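Local coordinates for enoyl-CoA hydratase/isomerase family protein (PDB 4FN7) that probably acts on the double bond of unsaturated acyl-CoA thioesters, as a hydratase or isomerase of the crotonase superfamily, at residues Asp3-Thr8 against Asn35-Asn40; Asp39-Asp44 against Leu90-Pro95; Ala48-Gly53 against Ser186-Ala191. One frame throughout, in Å; residues are numbered along the deposited sequence. Where two conformers were deposited one is given.

Overall arrangement
Counted from the N terminus, interaction 1 closes first: edge strand 5-10 of the six-stranded sheet is met by helix 28-44, with the hairpin partner 13-18 lying between them in the chain. Interaction 2 starts on the last turns of that helix, sharing Asp-39 and Asn-40, and closes on the connection between helix 73-90 and strand 96-100. Interaction 3 opens on strand 48-52 within that second loop and closes far beyond it on helix 184-195, so interactions 2 and 3 cross while 1 and 3 stand in series. Interactions 2 and 3 also touch, through Pro-95 O and Leu-49 N. Together they join helices 28-44 and 184-195 and the approach to strand 96-100 to one sheet.

Interaction 1 of 3, residues Asp3-Thr8 against Asn35-Asn40; sequences DPVSYT and NAAIDN
Tyr-7 lays one face of its ring on the CB of Asn-40. The CB of Tyr-7 starts 4.3 Å from Ala-37 CB. With CG anti to the backbone N (chi1 172°), the ring is carried out beyond that methyl and along the helix. CG and CD2 are the ring atoms nearest the side-chain amide of Asn-40, ND2 standing 3.8 Å from Tyr-7 CG. On the other flank, CD1 comes within 3.5 Å of Ala-37 O, which meets the ring obliquely, and CE1 is almost as near to the same oxygen. The centre of the ring belongs to Asn-40 CB, which sits 3.5 Å from the centroid and only 7° off the ring normal, a CH-pi contact squarely over one face. CE2 and CZ close round this same carbon. The amide does not stack on the ring, for the two planes stand 66° apart. At the tip, Tyr-7 OH passes Asn-40 O at 3.5 Å without a hydrogen bond; its polar partner is Asp-44 OD2, one turn further on. The Asn-40 amide oxygen is likewise engaged, by Arg-43 NH2. Two residues back along the strand, Val-5 adds CG1 against Ala-37 CB at 3.8 Å, so both side chains touch the same methyl.

Strand 5-8 and helix 35-40 run nearly parallel, their axes approaching to 8.5 Å. Helix 28-44 is the connection of a beta-alpha-beta crossover between the parallel neighbours 13-18 and 48-52, and strand 5-10 is the antiparallel hairpin partner of 13-18, outermost in the sheet. Ile-16 of strand 13-18 also touches both Val-5 and Ala-37. On the side of helix 28-44 turned away from the strand, Ile-38 packs on Leu-85 and Leu-89 of helix 73-90.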
# COMPACT_ATOMS: atom_id res chain seq x y z
N ASP A 3 -19.37 30.84 15.80
CA ASP A 3 -18.19 30.99 14.96
C ASP A 3 -17.38 29.71 15.06
O ASP A 3 -16.44 29.62 15.84
CB ASP A 3 -17.35 32.18 15.41
CG ASP A 3 -18.08 33.50 15.20
OD1 ASP A 3 -18.14 33.97 14.05
OD2 ASP A 3 -18.60 34.05 16.19
N PRO A 4 -17.76 28.71 14.26
CA PRO A 4 -17.22 27.36 14.42
C PRO A 4 -15.78 27.18 13.95
O PRO A 4 -15.19 26.15 14.25
CB PRO A 4 -18.17 26.50 13.58
CG PRO A 4 -18.70 27.45 12.54
CD PRO A 4 -18.83 28.77 13.25
N VAL A 5 -15.22 28.16 13.24
CA VAL A 5 -13.83 28.08 12.81
C VAL A 5 -13.09 29.36 13.13
O VAL A 5 -13.59 30.46 12.87
CB VAL A 5 -13.72 27.81 11.30
CG1 VAL A 5 -12.26 27.84 10.86
CG2 VAL A 5 -14.36 26.49 10.95
N SER A 6 -11.90 29.24 13.70
CA SER A 6 -11.05 30.40 13.90
C SER A 6 -9.87 30.35 12.94
O SER A 6 -9.39 29.27 12.59
CB SER A 6 -10.56 30.48 15.34
OG SER A 6 -9.68 29.42 15.63
N TYR A 7 -9.43 31.52 12.52
CA TYR A 7 -8.28 31.67 11.63
C TYR A 7 -7.27 32.60 12.28
O TYR A 7 -7.61 33.72 12.66
CB TYR A 7 -8.71 32.25 10.28
CG TYR A 7 -7.53 32.59 9.40
CD1 TYR A 7 -6.95 31.62 8.61
CD2 TYR A 7 -7.01 33.87 9.36
CE1 TYR A 7 -5.87 31.91 7.80
CE2 TYR A 7 -5.93 34.17 8.55
CZ TYR A 7 -5.37 33.18 7.77
OH TYR A 7 -4.29 33.45 6.96
N THR A 8 -6.03 32.13 12.40
CA THR A 8 -4.97 32.91 13.01
C THR A 8 -3.69 32.74 12.21
O THR A 8 -3.20 31.63 12.03
CB THR A 8 -4.71 32.44 14.45
OG1 THR A 8 -5.95 32.35 15.16
CG2 THR A 8 -3.78 33.41 15.17
N ASN A 35 -14.07 26.84 4.44
CA ASN A 35 -13.72 27.43 3.15
C ASN A 35 -13.31 28.90 3.27
O ASN A 35 -12.38 29.35 2.61
CB ASN A 35 -14.86 27.26 2.13
CG ASN A 35 -14.80 25.93 1.43
OD1 ASN A 35 -13.77 25.55 0.87
ND2 ASN A 35 -15.91 25.21 1.44
N ALA A 36 -14.02 29.64 4.12
CA ALA A 36 -13.69 31.05 4.35
C ALA A 36 -12.31 31.19 4.99
O ALA A 36 -11.54 32.10 4.67
CB ALA A 36 -14.75 31.71 5.22
N ALA A 37 -11.98 30.28 5.91
CA ALA A 37 -10.69 30.32 6.58
C ALA A 37 -9.56 30.00 5.60
O ALA A 37 -8.50 30.62 5.64
CB ALA A 37 -10.67 29.34 7.74
N ILE A 38 -9.78 29.02 4.73
CA ILE A 38 -8.77 28.70 3.73
C ILE A 38 -8.64 29.87 2.73
O ILE A 38 -7.53 30.17 2.28
CB ILE A 38 -9.03 27.35 3.01
CG1 ILE A 38 -9.16 26.21 4.04
CG2 ILE A 38 -7.92 27.05 2.00
CD1 ILE A 38 -9.79 24.94 3.49
N ASP A 39 -9.75 30.53 2.41
CA ASP A 39 -9.68 31.75 1.60
C ASP A 39 -8.75 32.77 2.25
O ASP A 39 -7.96 33.42 1.56
CB ASP A 39 -11.06 32.41 1.41
CG ASP A 39 -12.03 31.58 0.58
OD1 ASP A 39 -11.62 30.61 -0.09
OD2 ASP A 39 -13.22 31.95 0.60
N ASN A 40 -8.87 32.95 3.57
CA ASN A 40 -7.96 33.86 4.29
C ASN A 40 -6.51 33.44 4.11
O ASN A 40 -5.63 34.28 3.89
CB ASN A 40 -8.28 33.91 5.79
CG ASN A 40 -9.60 34.58 6.09
OD1 ASN A 40 -10.14 35.32 5.28
ND2 ASN A 40 -10.12 34.31 7.29

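Interaction 2 of 3, residues Asp39-Asp44 against Leu90-Pro95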
# COMPACT_ATOMS: atom_id res chain seq x y z
N ASP A 39 -9.75 30.53 2.41
CA ASP A 39 -9.68 31.75 1.60
C ASP A 39 -8.75 32.77 2.25
O ASP A 39 -7.96 33.42 1.56
CB ASP A 39 -11.06 32.41 1.41
CG ASP A 39 -12.03 31.58 0.58
OD1 ASP A 39 -11.62 30.61 -0.09
OD2 ASP A 39 -13.22 31.95 0.60
N ASN A 40 -8.87 32.95 3.57
CA ASN A 40 -7.96 33.86 4.29
C ASN A 40 -6.51 33.44 4.11
O ASN A 40 -5.63 34.28 3.89
CB ASN A 40 -8.28 33.91 5.79
CG ASN A 40 -9.60 34.58 6.09
OD1 ASN A 40 -10.14 35.32 5.28
ND2 ASN A 40 -10.12 34.31 7.29
N ALA A 41 -6.26 32.14 4.24
CA ALA A 41 -4.91 31.61 4.08
C ALA A 41 -4.40 31.88 2.67
O ALA A 41 -3.22 32.19 2.49
CB ALA A 41 -4.89 30.12 4.38
N ASP A 42 -5.28 31.77 1.69
CA ASP A 42 -4.93 32.10 0.31
C ASP A 42 -4.53 33.57 0.19
O ASP A 42 -3.50 33.90 -0.40
CB ASP A 42 -6.10 31.83 -0.65
CG ASP A 42 -6.36 30.35 -0.88
OD1 ASP A 42 -5.53 29.50 -0.50
OD2 ASP A 42 -7.40 30.03 -1.49
N ARG A 43 -5.35 34.45 0.75
CA ARG A 43 -5.09 35.88 0.66
C ARG A 43 -3.79 36.24 1.39
O ARG A 43 -3.03 37.09 0.94
CB ARG A 43 -6.28 36.67 1.21
CG ARG A 43 -7.48 36.66 0.26
CD ARG A 43 -8.66 37.54 0.72
NE ARG A 43 -9.48 36.91 1.76
CZ ARG A 43 -10.60 36.22 1.56
NH1 ARG A 43 -11.07 36.02 0.34
NH2 ARG A 43 -11.24 35.71 2.60
N ASP A 44 -3.55 35.60 2.53
CA ASP A 44 -2.36 35.89 3.32
C ASP A 44 -1.11 35.22 2.74
O ASP A 44 0.01 35.53 3.15
CB ASP A 44 -2.56 35.48 4.78
CG ASP A 44 -3.46 36.44 5.54
OD1 ASP A 44 -3.70 37.56 5.06
OD2 ASP A 44 -3.91 36.07 6.65
N LEU A 90 -6.30 18.48 -0.62
CA LEU A 90 -5.36 17.55 -1.22
C LEU A 90 -4.57 18.20 -2.35
O LEU A 90 -3.45 17.78 -2.65
CB LEU A 90 -6.09 16.32 -1.76
CG LEU A 90 -6.42 15.23 -0.73
CD1 LEU A 90 -7.39 14.21 -1.32
CD2 LEU A 90 -5.17 14.54 -0.21
N SER A 91 -5.14 19.23 -2.97
CA SER A 91 -4.46 19.91 -4.06
C SER A 91 -3.83 21.23 -3.61
O SER A 91 -3.27 21.97 -4.42
CB SER A 91 -5.42 20.14 -5.23
OG SER A 91 -6.49 20.98 -4.85
N TYR A 92 -3.91 21.52 -2.32
CA TYR A 92 -3.47 22.81 -1.80
C TYR A 92 -1.99 23.05 -2.08
O TYR A 92 -1.17 22.17 -1.87
CB TYR A 92 -3.77 22.90 -0.29
CG TYR A 92 -3.84 24.33 0.18
CD1 TYR A 92 -4.91 25.14 -0.19
CD2 TYR A 92 -2.83 24.89 0.95
CE1 TYR A 92 -4.98 26.46 0.21
CE2 TYR A 92 -2.90 26.21 1.36
CZ TYR A 92 -3.97 26.98 0.98
OH TYR A 92 -4.02 28.30 1.38
N PRO A 93 -1.64 24.26 -2.57
CA PRO A 93 -0.25 24.47 -3.00
C PRO A 93 0.76 24.66 -1.87
O PRO A 93 1.95 24.79 -2.15
CB PRO A 93 -0.34 25.73 -3.87
CG PRO A 93 -1.53 26.43 -3.38
CD PRO A 93 -2.51 25.39 -2.93
N LYS A 94 0.30 24.69 -0.62
CA LYS A 94 1.19 24.80 0.53
C LYS A 94 1.05 23.54 1.37
O LYS A 94 0.00 22.88 1.33
CB LYS A 94 0.81 26.00 1.39
CG LYS A 94 0.51 27.26 0.62
CD LYS A 94 1.75 27.83 -0.08
CE LYS A 94 1.40 29.06 -0.91
NZ LYS A 94 0.80 30.14 -0.07
N PRO A 95 2.09 23.20 2.15
CA PRO A 95 1.93 22.04 3.03
C PRO A 95 0.77 22.23 4.00
O PRO A 95 0.55 23.34 4.51
CB PRO A 95 3.26 21.99 3.78
CG PRO A 95 4.25 22.62 2.84
CD PRO A 95 3.47 23.73 2.17
O HOH W 1 -1.82 30.05 1.03
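Tyr-92 OH is gripped from two directions: it donates to Asp-42 OD1 at 2.7 Å and accepts from a water whose oxygen lies 2.8 Å away. The carboxylate oxygen is met nearly end-on along its C-O bond, close to the plane of the ring, and the carboxylate and ring planes differ by just 13°. This coplanar approach also brings Asp-42 OD1 within 3.2 Å of Tyr-92 CE1. Because CG of Tyr-92 stands anti to the backbone N (chi1 -158°), the ring reaches from the loop to the helix and puts its hydroxyl beside Ala-41 as well, whose CB is 3.6 Å from Tyr-92 OH.

The water extends the bridge. It donates a second hydrogen bond to Ala-41 O at 2.9 Å and accepts one from Lys-94 NZ, so a backbone carbonyl, a phenol and an ammonium group meet at a single molecule. The ammonium also pairs with Asp-45 and with Val-46 O, while the other oxygen of Asp-42 has a salt bridge to Arg-88. That arginine would probably favour an ionised Asp-42, with Lys-94 at most a weaker, more distant influence.

Helix 28-44 is thereby fastened to the connection between helix 73-90 and strand 96-100. Leu-49 of strand 48-52 packs on both Ala-41 and Tyr-92, and helix 200-223 lies against the loop, with Lys-207 NZ hydrogen-bonded to Tyr-92 O.

Interaction 3 of 3, residues Ala48-Gly53 against Ser186-Ala191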
# COMPACT_ATOMS: atom_id res chain seq x y z
N ALA A 48 2.37 27.55 5.20
CA ALA A 48 1.75 26.25 5.47
C ALA A 48 0.48 26.45 6.29
O ALA A 48 0.29 27.49 6.91
CB ALA A 48 2.72 25.33 6.19
N LEU A 49 -0.39 25.44 6.25
CA LEU A 49 -1.63 25.45 7.03
C LEU A 49 -1.54 24.41 8.13
O LEU A 49 -1.01 23.32 7.91
CB LEU A 49 -2.84 25.05 6.19
CG LEU A 49 -3.26 25.70 4.89
CD1 LEU A 49 -4.64 25.19 4.52
CD2 LEU A 49 -3.28 27.20 5.05
N VAL A 50 -2.09 24.75 9.28
CA VAL A 50 -2.40 23.78 10.32
C VAL A 50 -3.90 23.82 10.54
O VAL A 50 -4.48 24.89 10.72
CB VAL A 50 -1.70 24.13 11.63
CG1 VAL A 50 -2.17 23.21 12.75
CG2 VAL A 50 -0.19 24.07 11.46
N ILE A 51 -4.53 22.65 10.49
CA ILE A 51 -5.95 22.53 10.79
C ILE A 51 -6.12 21.67 12.03
O ILE A 51 -5.60 20.55 12.09
CB ILE A 51 -6.73 21.94 9.59
CG1 ILE A 51 -6.68 22.91 8.41
CG2 ILE A 51 -8.18 21.66 9.99
CD1 ILE A 51 -7.15 22.32 7.10
N THR A 52 -6.86 22.18 13.01
CA THR A 52 -7.06 21.47 14.27
C THR A 52 -8.53 21.26 14.55
O THR A 52 -9.39 21.90 13.94
CB THR A 52 -6.48 22.25 15.48
OG1 THR A 52 -7.47 23.15 16.01
CG2 THR A 52 -5.23 23.05 15.10
N GLY A 53 -8.82 20.35 15.48
CA GLY A 53 -10.15 20.24 16.06
C GLY A 53 -10.22 20.98 17.38
O GLY A 53 -9.49 21.96 17.61
N SER A 186 1.05 21.92 19.11
CA SER A 186 2.35 22.57 18.99
C SER A 186 3.27 21.79 18.06
O SER A 186 4.03 22.38 17.30
CB SER A 186 2.99 22.81 20.37
OG SER A 186 3.19 21.60 21.06
N ARG A 187 3.18 20.47 18.10
CA ARG A 187 3.98 19.65 17.20
C ARG A 187 3.52 19.83 15.75
O ARG A 187 4.35 19.93 14.84
CB ARG A 187 3.93 18.18 17.62
CG ARG A 187 4.62 17.25 16.67
CD ARG A 187 6.10 17.58 16.47
NE ARG A 187 6.59 16.82 15.34
CZ ARG A 187 7.44 17.26 14.43
NH1 ARG A 187 7.95 18.48 14.51
NH2 ARG A 187 7.79 16.47 13.43
N ALA A 188 2.21 19.89 15.54
CA ALA A 188 1.68 20.17 14.20
C ALA A 188 2.21 21.51 13.67
O ALA A 188 2.59 21.61 12.51
CB ALA A 188 0.15 20.16 14.21
N GLU A 189 2.23 22.53 14.53
CA GLU A 189 2.72 23.84 14.13
C GLU A 189 4.21 23.82 13.83
O GLU A 189 4.67 24.44 12.87
CB GLU A 189 2.37 24.89 15.19
CG GLU A 189 0.88 25.18 15.24
CD GLU A 189 0.45 25.92 16.49
OE1 GLU A 189 1.26 26.00 17.44
OE2 GLU A 189 -0.70 26.41 16.53
N GLU A 190 4.97 23.09 14.65
CA GLU A 190 6.40 22.93 14.43
C GLU A 190 6.65 22.26 13.07
O GLU A 190 7.50 22.71 12.29
CB GLU A 190 7.02 22.09 15.55
CG GLU A 190 8.53 21.97 15.48
CD GLU A 190 9.11 21.17 16.64
OE1 GLU A 190 8.65 20.03 16.86
OE2 GLU A 190 10.01 21.69 17.33
N ALA A 191 5.91 21.20 12.79
CA ALA A 191 6.06 20.48 11.53
C ALA A 191 5.70 21.39 10.35
O ALA A 191 6.41 21.42 9.35
CB ALA A 191 5.19 19.22 11.53
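Val-50, a single branched side chain standing up from strand 48-52, packs on Ala-188 and Glu-189, with Ala-192 of the same helix as its next-turn neighbour. Taken in order, the helix first contributes the methyl of Ala-188, which points at the strand; its CB lies 4.1 Å from Val-50 CG1. The same residue's carbonyl oxygen is 3.9 Å from Val-50 CG2, so one branch of the valine faces the methyl and the other the helix backbone. Glu-189 follows, and here CG2 does the touching again: it rests 4.0 Å from Glu-189 CA and at a similar distance from the CG methylene. The glutamate directs its CG anti to its own carbonyl carbon (chi1 -70°) and runs on extended, which lays its aliphatic part beside the valine; in one of its two deposited conformers, OE2 pairs with Lys-10. The CB of Glu-190 points away from the strand.

Val-50 adopts chi1 173°, with CG1 anti to its backbone N, and this rotation sets CG1 against the Ala-188 methyl and CG2 against Ala-188 O and Glu-189. Helix 184-195 thus packs on the parallel part of the six-stranded sheet of this crotonase-family chain, across strands 48-52, 13-18 and 96-100: Ile-13 touches Val-50 and Glu-189, and Val-97 and Ala-99 touch Ala-188.

Chemically, the interface is held by dispersion and burial of carbon surface, with no hydrogen bond passing between strand and helix. Small and branched side chains let the backbones come close, 6.4 Å between the CA atoms of Val-50 and Glu-189, while the Glu-189 carboxylate finds its partner beyond the packed CG.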